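Local coordinates for protein cytosine deaminase (Klebsiella pneumoniae, PDB 4R85) that probably catalyses the hydrolytic deamination of 5-methylcytosine and cytosine at a single iron(II) centre within an amidohydrolase barrel, at residues E54-L59 with I268-E273; L100-M105 with D308-P313; A126-L131 with L144-F149. One frame throughout, in Å; residues are numbered along the deposited sequence.

All three contacts belong to one amidohydrolase barrel. Contacts 1 and 2 are neighbours, their centres about 11 Å apart, and they touch directly, probably through hydrogen bonds from Asp-308 N to His-56 O (2.8 Å) and between Ser-309 OG and Glu-273 OE2 (2.7 Å); both also reach the same iron ion. Along the chain their segments alternate, 54-59, 100-105, 268-273 and then 308-313. Contact 3 (126-131 with 144-149) lies inside the loops closed by both others, its centre about 16 Å from that of contact 1 and 14 Å from that of contact 2. Strands 47-57, 143-149 and 266-269 share the barrel sheet, so metal and base are held by residues from widely separated parts of the chain.

Contact 1: residues E54-L59 with I268-E273; sequences EPHIHL and ISCPTE. With FE2 (Fe (II) ion), chain H; 17E (5-methylcytosine), chain G.
Pro-55 and His-56 meet Ile-268 and Cys-270 in a buried apolar contact at the heart of the amidohydrolase barrel, between strand 47-57 and the end of strand 266-269. Strand 303-305 contributes Cys-304, which touches both Pro-55 and Ile-268. Ile-268 CD1, at the end of the longer branch, lies 3.7 Å from CB of Pro-55, while Ile-268 CG2 approaches CB of His-56 at 3.9 Å. From Cys-270, at the N-cap position of helix 271-277, SG stands over one face of the His-56 imidazole, displaced toward the rim and 4.6 Å from the ring centroid, a distant sulfur-aromatic contact.

These neighbours pack round the base of a metal ligand. With CG anti to the backbone N (chi1 -170°), the His-56 ring is carried up to the iron, which its NE2 binds at 2.3 Å; on the other side of the ring, ND1 is hydrogen-bonded to Ser-240 OG. The backbone is fixed as well, since His-56 N donates to the anti lone pair of Glu-54 OE2 over 2.9 Å, with an angle of 155° at the hydrogen. Glu-54 OE1 accepts a bond from Gln-307 N.

His-56 and His-58 form the His-X-His signature of the family. NE2 of His-58 also binds the iron, and one face of its ring receives the methyl group of 5-methylcytosine, CM5 lying 3.4 Å from CD2. Glu-273, bent at chi2, brings OE2 to 3.5 Å from the same methyl and hydrogen-bonds Ser-309 OG. His-209, His-241 and Asp-308 complete the metal site. Such a centre, with the base lying against one of its histidines, is consistent with metal-assisted attack of water on the bound ring, as in related deaminases.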
loop_
_atom_site.group_PDB
_atom_site.type_symbol
_atom_site.label_atom_id
_atom_site.label_comp_id
_atom_site.label_asym_id
_atom_site.label_seq_id
_atom_site.Cartn_x
_atom_site.Cartn_y
_atom_site.Cartn_z
ATOM N N GLU A 54 -1.790 -10.471 -14.139
ATOM C CA GLU A 54 -0.809 -9.398 -14.157
ATOM C C GLU A 54 -0.730 -8.910 -15.589
ATOM O O GLU A 54 0.043 -9.438 -16.381
ATOM C CB GLU A 54 0.559 -9.901 -13.702
ATOM C CG GLU A 54 1.644 -8.824 -13.786
ATOM C CD GLU A 54 1.136 -7.462 -13.311
ATOM O OE1 GLU A 54 1.098 -7.239 -12.080
ATOM O OE2 GLU A 54 0.762 -6.621 -14.163
ATOM N N PRO A 55 -1.545 -7.906 -15.933
ATOM C CA PRO A 55 -1.693 -7.512 -17.336
ATOM C C PRO A 55 -0.601 -6.569 -17.822
ATOM O O PRO A 55 -0.653 -6.165 -18.983
ATOM C CB PRO A 55 -3.039 -6.775 -17.345
ATOM C CG PRO A 55 -3.111 -6.158 -15.970
ATOM C CD PRO A 55 -2.439 -7.149 -15.040
ATOM N N HIS A 56 0.347 -6.213 -16.961
ATOM C CA HIS A 56 1.402 -5.286 -17.349
ATOM C C HIS A 56 2.604 -5.363 -16.412
ATOM O O HIS A 56 2.584 -4.811 -15.304
ATOM C CB HIS A 56 0.854 -3.852 -17.370
ATOM C CG HIS A 56 1.787 -2.862 -17.988
ATOM N ND1 HIS A 56 1.406 -2.024 -19.015
ATOM C CD2 HIS A 56 3.081 -2.567 -17.716
ATOM C CE1 HIS A 56 2.427 -1.258 -19.353
ATOM N NE2 HIS A 56 3.455 -1.578 -18.588
ATOM N N ILE A 57 3.659 -6.020 -16.876
ATOM C CA ILE A 57 4.904 -6.135 -16.121
ATOM C C ILE A 57 6.048 -6.156 -17.125
ATOM O O ILE A 57 5.832 -6.513 -18.284
ATOM C CB ILE A 57 4.893 -7.414 -15.252
ATOM C CG1 ILE A 57 6.114 -7.474 -14.328
ATOM C CG2 ILE A 57 4.750 -8.671 -16.126
ATOM C CD1 ILE A 57 5.903 -8.384 -13.114
ATOM N N HIS A 58 7.244 -5.736 -16.702
ATOM C CA HIS A 58 8.419 -5.768 -17.566
ATOM C C HIS A 58 9.365 -6.862 -17.111
ATOM O O HIS A 58 10.299 -6.603 -16.334
ATOM C CB HIS A 58 9.164 -4.434 -17.531
ATOM C CG HIS A 58 8.364 -3.277 -18.045
ATOM N ND1 HIS A 58 8.595 -2.702 -19.275
ATOM C CD2 HIS A 58 7.349 -2.576 -17.487
ATOM C CE1 HIS A 58 7.754 -1.702 -19.460
ATOM N NE2 HIS A 58 6.987 -1.607 -18.390
ATOM N N LEU A 59 9.138 -8.077 -17.599
ATOM C CA LEU A 59 9.949 -9.227 -17.188
ATOM C C LEU A 59 11.388 -9.179 -17.688
ATOM O O LEU A 59 12.266 -9.812 -17.106
ATOM C CB LEU A 59 9.299 -10.541 -17.625
ATOM C CG LEU A 59 8.022 -10.898 -16.873
ATOM C CD1 LEU A 59 7.469 -12.226 -17.359
ATOM C CD2 LEU A 59 8.292 -10.922 -15.368
ATOM N N ILE A 268 -4.945 0.325 -18.494
ATOM C CA ILE A 268 -4.242 -0.275 -17.371
ATOM C C ILE A 268 -3.576 0.824 -16.548
ATOM O O ILE A 268 -2.936 1.720 -17.098
ATOM C CB ILE A 268 -3.207 -1.318 -17.838
ATOM C CG1 ILE A 268 -3.921 -2.523 -18.485
ATOM C CG2 ILE A 268 -2.340 -1.776 -16.663
ATOM C CD1 ILE A 268 -2.961 -3.518 -19.124
ATOM N N SER A 269 -3.763 0.771 -15.234
ATOM C CA SER A 269 -3.121 1.720 -14.328
ATOM C C SER A 269 -2.161 0.962 -13.424
ATOM O O SER A 269 -2.482 -0.134 -12.965
ATOM C CB SER A 269 -4.172 2.414 -13.466
ATOM O OG SER A 269 -3.554 3.158 -12.427
ATOM N N CYS A 270 -0.995 1.555 -13.161
ATOM C CA CYS A 270 0.007 0.955 -12.285
ATOM C C CYS A 270 0.265 1.897 -11.112
ATOM O O CYS A 270 1.255 2.639 -11.104
ATOM C CB CYS A 270 1.315 0.704 -13.041
ATOM S SG CYS A 270 1.128 -0.356 -14.500
ATOM N N PRO A 271 -0.637 1.879 -10.121
ATOM C CA PRO A 271 -0.636 2.909 -9.076
ATOM C C PRO A 271 0.615 2.955 -8.200
ATOM O O PRO A 271 1.026 4.060 -7.861
ATOM C CB PRO A 271 -1.885 2.567 -8.238
ATOM C CG PRO A 271 -2.155 1.118 -8.517
ATOM C CD PRO A 271 -1.748 0.922 -9.953
ATOM N N THR A 272 1.197 1.820 -7.822
ATOM C CA THR A 272 2.410 1.887 -7.012
ATOM C C THR A 272 3.552 2.474 -7.835
ATOM O O THR A 272 4.370 3.225 -7.323
ATOM C CB THR A 272 2.845 0.520 -6.425
ATOM O OG1 THR A 272 3.066 -0.427 -7.482
ATOM C CG2 THR A 272 1.789 -0.008 -5.472
ATOM N N GLU A 273 3.593 2.146 -9.119
ATOM C CA GLU A 273 4.679 2.642 -9.957
ATOM C C GLU A 273 4.517 4.137 -10.186
ATOM O O GLU A 273 5.473 4.912 -10.062
ATOM C CB GLU A 273 4.714 1.917 -11.300
ATOM C CG GLU A 273 5.975 2.185 -12.077
ATOM C CD GLU A 273 7.004 1.077 -11.901
ATOM O OE1 GLU A 273 6.777 0.166 -11.072
ATOM O OE2 GLU A 273 8.027 1.104 -12.610
HETATM FE FE FE2 H . 5.163 -0.213 -18.025
HETATM N N1 17E G . 9.755 1.776 -19.142
HETATM C C2 17E G . 8.832 2.734 -19.227
HETATM O O2 17E G . 8.841 3.583 -20.304
HETATM N N3 17E G . 7.891 2.887 -18.290
HETATM C C4 17E G . 7.858 2.072 -17.222
HETATM N N4 17E G . 6.850 2.246 -16.226
HETATM C C5 17E G . 8.803 1.053 -17.090
HETATM C C6 17E G . 9.760 0.928 -18.093
HETATM C CM5 17E G . 8.778 0.135 -15.909
#

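Contact 2: residues L100-M105 with D308-P313; sequences LKTIGM and DSIQDP. With FE2 (Fe (II) ion), chain H; 17E (5-methylcytosine), chain G.
Ile-310 fits against Thr-102 and Met-105, joining the loop that follows barrel strand 303-305 to the outer helix 92-108 of the amidohydrolase barrel. The same loop begins at the active site. Asp-308 divides its carboxylate between two partners: OD2 binds the iron at 2.3 Å, and OD1 accepts a hydrogen bond from the exocyclic amine N4 of 5-methylcytosine over 2.7 Å, with a bent angle of 140° at the hydrogen. One carboxylate thus ties the amino group that the reaction would remove to the metal centre. The Asp-308 backbone is hydrogen-bonded to those of His-56 and His-58. Ser-309 follows, its OG 3.2 Å from the ligand methyl CM5.

Farther out, Ile-310 turns to the helix, sending CD1 to within 3.9 Å of CG2 of Thr-102, the two side chains running past each other in opposite senses. Ile-310 CG2, its other branch, comes to 4.1 Å from SD of Met-105, whose chain is extended beyond CG and passes alongside the isoleucine.

A hydroxyl lies beside this packing: Thr-62 OG1 is hydrogen-bonded both to Thr-102 OG1 and to the carbonyl oxygen of Ile-310, linking helix and loop. At the margin, Gln-311 crosses Met-105 at about a right angle, its OE1 4.2 Å from the methionine CE, while NE2 makes a weak hydrogen bond to Tyr-381 OH of the second subunit.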
loop_
_atom_site.group_PDB
_atom_site.type_symbol
_atom_site.label_atom_id
_atom_site.label_comp_id
_atom_site.label_asym_id
_atom_site.label_seq_id
_atom_site.Cartn_x
_atom_site.Cartn_y
_atom_site.Cartn_z
ATOM N N LEU A 100 12.159 -16.148 -14.842
ATOM C CA LEU A 100 11.605 -17.335 -14.204
ATOM C C LEU A 100 11.423 -17.145 -12.707
ATOM O O LEU A 100 10.423 -17.576 -12.149
ATOM C CB LEU A 100 12.469 -18.562 -14.494
ATOM C CG LEU A 100 12.310 -19.092 -15.918
ATOM C CD1 LEU A 100 13.242 -20.265 -16.133
ATOM C CD2 LEU A 100 10.854 -19.481 -16.193
ATOM N N LYS A 101 12.380 -16.485 -12.059
ATOM C CA LYS A 101 12.256 -16.189 -10.635
ATOM C C LYS A 101 11.047 -15.303 -10.333
ATOM O O LYS A 101 10.311 -15.530 -9.369
ATOM C CB LYS A 101 13.529 -15.527 -10.120
ATOM C CG LYS A 101 13.448 -15.091 -8.670
ATOM C CD LYS A 101 14.836 -14.816 -8.110
ATOM C CE LYS A 101 14.766 -14.123 -6.756
ATOM N NZ LYS A 101 16.137 -13.962 -6.179
ATOM N N THR A 102 10.841 -14.290 -11.163
ATOM C CA THR A 102 9.748 -13.350 -10.952
ATOM C C THR A 102 8.399 -14.004 -11.285
ATOM O O THR A 102 7.391 -13.765 -10.617
ATOM C CB THR A 102 9.990 -12.059 -11.755
ATOM O OG1 THR A 102 11.090 -11.353 -11.168
ATOM C CG2 THR A 102 8.772 -11.146 -11.724
ATOM N N ILE A 103 8.395 -14.857 -12.300
ATOM C CA ILE A 103 7.213 -15.650 -12.597
ATOM C C ILE A 103 6.854 -16.546 -11.400
ATOM O O ILE A 103 5.676 -16.691 -11.059
ATOM C CB ILE A 103 7.411 -16.476 -13.883
ATOM C CG1 ILE A 103 7.340 -15.551 -15.106
ATOM C CG2 ILE A 103 6.353 -17.565 -13.985
ATOM C CD1 ILE A 103 7.786 -16.206 -16.396
ATOM N N GLY A 104 7.873 -17.119 -10.756
ATOM C CA GLY A 104 7.684 -17.868 -9.523
ATOM C C GLY A 104 6.980 -17.067 -8.442
ATOM O O GLY A 104 6.062 -17.571 -7.788
ATOM N N MET A 105 7.394 -15.814 -8.263
ATOM C CA MET A 105 6.745 -14.919 -7.305
ATOM C C MET A 105 5.290 -14.681 -7.664
ATOM O O MET A 105 4.437 -14.584 -6.779
ATOM C CB MET A 105 7.423 -13.544 -7.271
ATOM C CG MET A 105 8.882 -13.511 -6.859
ATOM S SD MET A 105 9.388 -11.763 -6.818
ATOM C CE MET A 105 11.136 -11.955 -7.167
ATOM N N ASP A 308 3.607 -3.552 -12.974
ATOM C CA ASP A 308 4.589 -2.855 -13.821
ATOM C C ASP A 308 6.026 -3.353 -13.603
ATOM O O ASP A 308 6.650 -3.916 -14.509
ATOM C CB ASP A 308 4.510 -1.325 -13.618
ATOM C CG ASP A 308 5.132 -0.554 -14.753
ATOM O OD1 ASP A 308 5.655 0.562 -14.541
ATOM O OD2 ASP A 308 5.093 -1.070 -15.872
ATOM N N SER A 309 6.542 -3.149 -12.400
ATOM C CA SER A 309 7.937 -3.454 -12.110
ATOM C C SER A 309 8.117 -4.298 -10.867
ATOM O O SER A 309 7.422 -4.115 -9.880
ATOM C CB SER A 309 8.712 -2.158 -11.885
ATOM O OG SER A 309 8.863 -1.443 -13.089
ATOM N N ILE A 310 9.090 -5.198 -10.911
ATOM C CA ILE A 310 9.584 -5.832 -9.704
ATOM C C ILE A 310 11.108 -5.713 -9.660
ATOM O O ILE A 310 11.817 -6.326 -10.465
ATOM C CB ILE A 310 9.118 -7.296 -9.600
ATOM C CG1 ILE A 310 7.586 -7.335 -9.434
ATOM C CG2 ILE A 310 9.806 -7.993 -8.434
ATOM C CD1 ILE A 310 6.991 -8.729 -9.222
ATOM N N GLN A 311 11.586 -4.890 -8.727
ATOM C CA GLN A 311 13.007 -4.661 -8.480
ATOM C C GLN A 311 13.797 -4.341 -9.742
ATOM O O GLN A 311 14.755 -5.034 -10.082
ATOM C CB GLN A 311 13.614 -5.859 -7.751
ATOM C CG GLN A 311 12.969 -6.141 -6.405
ATOM C CD GLN A 311 13.531 -7.379 -5.734
ATOM O OE1 GLN A 311 12.926 -8.452 -5.779
ATOM N NE2 GLN A 311 14.687 -7.234 -5.098
ATOM N N ASP A 312 13.415 -3.273 -10.428
ATOM C CA ASP A 312 14.024 -2.980 -11.715
ATOM C C ASP A 312 14.600 -1.541 -11.725
ATOM O O ASP A 312 14.622 -0.891 -10.668
ATOM C CB ASP A 312 13.020 -3.320 -12.851
ATOM C CG ASP A 312 11.888 -2.307 -12.985
ATOM O OD1 ASP A 312 10.969 -2.569 -13.796
ATOM O OD2 ASP A 312 11.903 -1.256 -12.313
ATOM N N PRO A 313 15.077 -1.036 -12.885
ATOM C CA PRO A 313 15.687 0.303 -12.804
ATOM C C PRO A 313 14.707 1.433 -12.433
ATOM O O PRO A 313 15.161 2.508 -12.057
ATOM C CB PRO A 313 16.206 0.539 -14.228
ATOM C CG PRO A 313 16.376 -0.823 -14.811
ATOM C CD PRO A 313 15.275 -1.642 -14.221
HETATM FE FE FE2 H . 5.163 -0.213 -18.025
HETATM N N1 17E G . 9.755 1.776 -19.142
HETATM C C2 17E G . 8.832 2.734 -19.227
HETATM O O2 17E G . 8.841 3.583 -20.304
HETATM N N3 17E G . 7.891 2.887 -18.290
HETATM C C4 17E G . 7.858 2.072 -17.222
HETATM N N4 17E G . 6.850 2.246 -16.226
HETATM C C5 17E G . 8.803 1.053 -17.090
HETATM C C6 17E G . 9.760 0.928 -18.093
HETATM C CM5 17E G . 8.778 0.135 -15.909
#

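Contact 3: residues A126-L131 with L144-F149; sequences AALQAL and LQIVAF. With 17E (5-methylcytosine), chain G.
The beta-alpha-beta unit made of strand 111-119, helix 126-137 and strand 143-149 is closed here by Leu-128 and Leu-131 packing on Leu-144 and Ile-146. Ile-146 is central and touches both leucines of the helix. Ile-146 CG2 meets Leu-128 CD1 at 3.7 Å, whereas Ile-146 CD1 lies 3.5 Å from the carbonyl oxygen of Leu-131 and 4.3 Å from Leu-131 CB. Leu-128 gets there through its torsion: with CG anti to the backbone N (chi1 178°), the tip swings back to the strand although its CB does not point there. CD2 of Leu-144 adds a looser contact, 4.0 Å from the oxygen of Leu-131.

Helix and strand run nearly antiparallel, at 165° with axes 10.3 Å apart, as expected of a helix returning along the outside of a TIM barrel. Leu-128 also touches Ala-167 and Met-170 of helix 160-170. Where the strand reaches the pocket, Phe-149 stacks on the ring of His-209, and the 5-methylcytosine oxygen O2 lies at the Phe-149 ring edge, near the ring plane, 3.6 Å from CZ of Phe-149.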
loop_
_atom_site.group_PDB
_atom_site.type_symbol
_atom_site.label_atom_id
_atom_site.label_comp_id
_atom_site.label_asym_id
_atom_site.label_seq_id
_atom_site.Cartn_x
_atom_site.Cartn_y
_atom_site.Cartn_z
ATOM N N ALA A 126 17.813 -9.949 -27.596
ATOM C CA ALA A 126 18.174 -11.054 -26.712
ATOM C C ALA A 126 17.081 -11.396 -25.693
ATOM O O ALA A 126 16.734 -12.570 -25.520
ATOM C CB ALA A 126 19.489 -10.748 -25.999
ATOM N N ALA A 127 16.550 -10.383 -25.013
ATOM C CA ALA A 127 15.505 -10.613 -24.022
ATOM C C ALA A 127 14.242 -11.171 -24.678
ATOM O O ALA A 127 13.556 -12.019 -24.104
ATOM C CB ALA A 127 15.174 -9.328 -23.271
ATOM N N LEU A 128 13.912 -10.663 -25.862
ATOM C CA LEU A 128 12.722 -11.149 -26.560
ATOM C C LEU A 128 12.876 -12.639 -26.857
ATOM O O LEU A 128 11.965 -13.428 -26.626
ATOM C CB LEU A 128 12.500 -10.367 -27.853
ATOM C CG LEU A 128 11.302 -10.825 -28.688
ATOM C CD1 LEU A 128 9.998 -10.666 -27.903
ATOM C CD2 LEU A 128 11.254 -10.030 -29.971
ATOM N N GLN A 129 14.046 -13.014 -27.358
ATOM C CA GLN A 129 14.345 -14.415 -27.634
ATOM C C GLN A 129 14.157 -15.258 -26.384
ATOM O O GLN A 129 13.516 -16.311 -26.422
ATOM C CB GLN A 129 15.776 -14.561 -28.154
ATOM C CG GLN A 129 15.976 -13.964 -29.535
ATOM C CD GLN A 129 17.431 -13.963 -29.979
ATOM O OE1 GLN A 129 18.217 -14.834 -29.589
ATOM N NE2 GLN A 129 17.796 -12.977 -30.796
ATOM N N ALA A 130 14.707 -14.785 -25.270
ATOM C CA ALA A 130 14.611 -15.535 -24.019
ATOM C C ALA A 130 13.152 -15.669 -23.568
ATOM O O ALA A 130 12.722 -16.741 -23.145
ATOM C CB ALA A 130 15.452 -14.877 -22.928
ATOM N N LEU A 131 12.396 -14.586 -23.668
ATOM C CA LEU A 131 11.024 -14.588 -23.164
ATOM C C LEU A 131 10.053 -15.384 -24.043
ATOM O O LEU A 131 9.091 -15.955 -23.536
ATOM C CB LEU A 131 10.530 -13.163 -22.886
ATOM C CG LEU A 131 11.208 -12.619 -21.620
ATOM C CD1 LEU A 131 11.121 -11.113 -21.524
ATOM C CD2 LEU A 131 10.609 -13.250 -20.386
ATOM N N LEU A 144 1.515 -16.653 -20.806
ATOM C CA LEU A 144 2.270 -15.416 -20.994
ATOM C C LEU A 144 1.990 -14.748 -22.338
ATOM O O LEU A 144 2.110 -15.383 -23.383
ATOM C CB LEU A 144 3.771 -15.708 -20.875
ATOM C CG LEU A 144 4.739 -14.522 -20.985
ATOM C CD1 LEU A 144 4.495 -13.529 -19.847
ATOM C CD2 LEU A 144 6.186 -15.019 -20.970
ATOM N N GLN A 145 1.630 -13.466 -22.312
ATOM C CA GLN A 145 1.589 -12.670 -23.538
ATOM C C GLN A 145 2.807 -11.769 -23.612
ATOM O O GLN A 145 3.258 -11.244 -22.599
ATOM C CB GLN A 145 0.333 -11.809 -23.590
ATOM C CG GLN A 145 -0.941 -12.628 -23.669
ATOM C CD GLN A 145 -2.172 -11.758 -23.854
ATOM O OE1 GLN A 145 -2.069 -10.545 -24.063
ATOM N NE2 GLN A 145 -3.347 -12.377 -23.786
ATOM N N ILE A 146 3.329 -11.572 -24.815
ATOM C CA ILE A 146 4.523 -10.738 -24.972
ATOM C C ILE A 146 4.278 -9.517 -25.850
ATOM O O ILE A 146 3.820 -9.646 -26.983
ATOM C CB ILE A 146 5.685 -11.547 -25.560
ATOM C CG1 ILE A 146 6.121 -12.628 -24.568
ATOM C CG2 ILE A 146 6.846 -10.623 -25.936
ATOM C CD1 ILE A 146 6.901 -13.753 -25.206
ATOM N N VAL A 147 4.608 -8.340 -25.317
ATOM C CA VAL A 147 4.464 -7.081 -26.039
ATOM C C VAL A 147 5.816 -6.590 -26.581
ATOM O O VAL A 147 6.780 -6.448 -25.821
ATOM C CB VAL A 147 3.923 -5.966 -25.124
ATOM C CG1 VAL A 147 3.558 -4.722 -25.954
ATOM C CG2 VAL A 147 2.706 -6.444 -24.295
ATOM N N ALA A 148 5.878 -6.319 -27.883
ATOM C CA ALA A 148 7.034 -5.638 -28.468
ATOM C C ALA A 148 7.030 -4.164 -28.083
ATOM O O ALA A 148 6.341 -3.351 -28.695
ATOM C CB ALA A 148 7.037 -5.786 -29.975
ATOM N N PHE A 149 7.826 -3.827 -27.077
ATOM C CA PHE A 149 7.819 -2.506 -26.464
ATOM C C PHE A 149 9.085 -1.767 -26.888
ATOM O O PHE A 149 10.186 -2.188 -26.544
ATOM C CB PHE A 149 7.791 -2.663 -24.937
ATOM C CG PHE A 149 8.009 -1.375 -24.174
ATOM C CD1 PHE A 149 7.234 -0.254 -24.429
ATOM C CD2 PHE A 149 8.975 -1.299 -23.187
ATOM C CE1 PHE A 149 7.428 0.926 -23.723
ATOM C CE2 PHE A 149 9.177 -0.130 -22.475
ATOM C CZ PHE A 149 8.405 0.986 -22.739
HETATM N N1 17E G . 9.755 1.776 -19.142
HETATM C C2 17E G . 8.832 2.734 -19.227
HETATM O O2 17E G . 8.841 3.583 -20.304
HETATM N N3 17E G . 7.891 2.887 -18.290
HETATM C C4 17E G . 7.858 2.072 -17.222
HETATM N N4 17E G . 6.850 2.246 -16.226
HETATM C C5 17E G . 8.803 1.053 -17.090
HETATM C C6 17E G . 9.760 0.928 -18.093
HETATM C CM5 17E G . 8.778 0.135 -15.909
#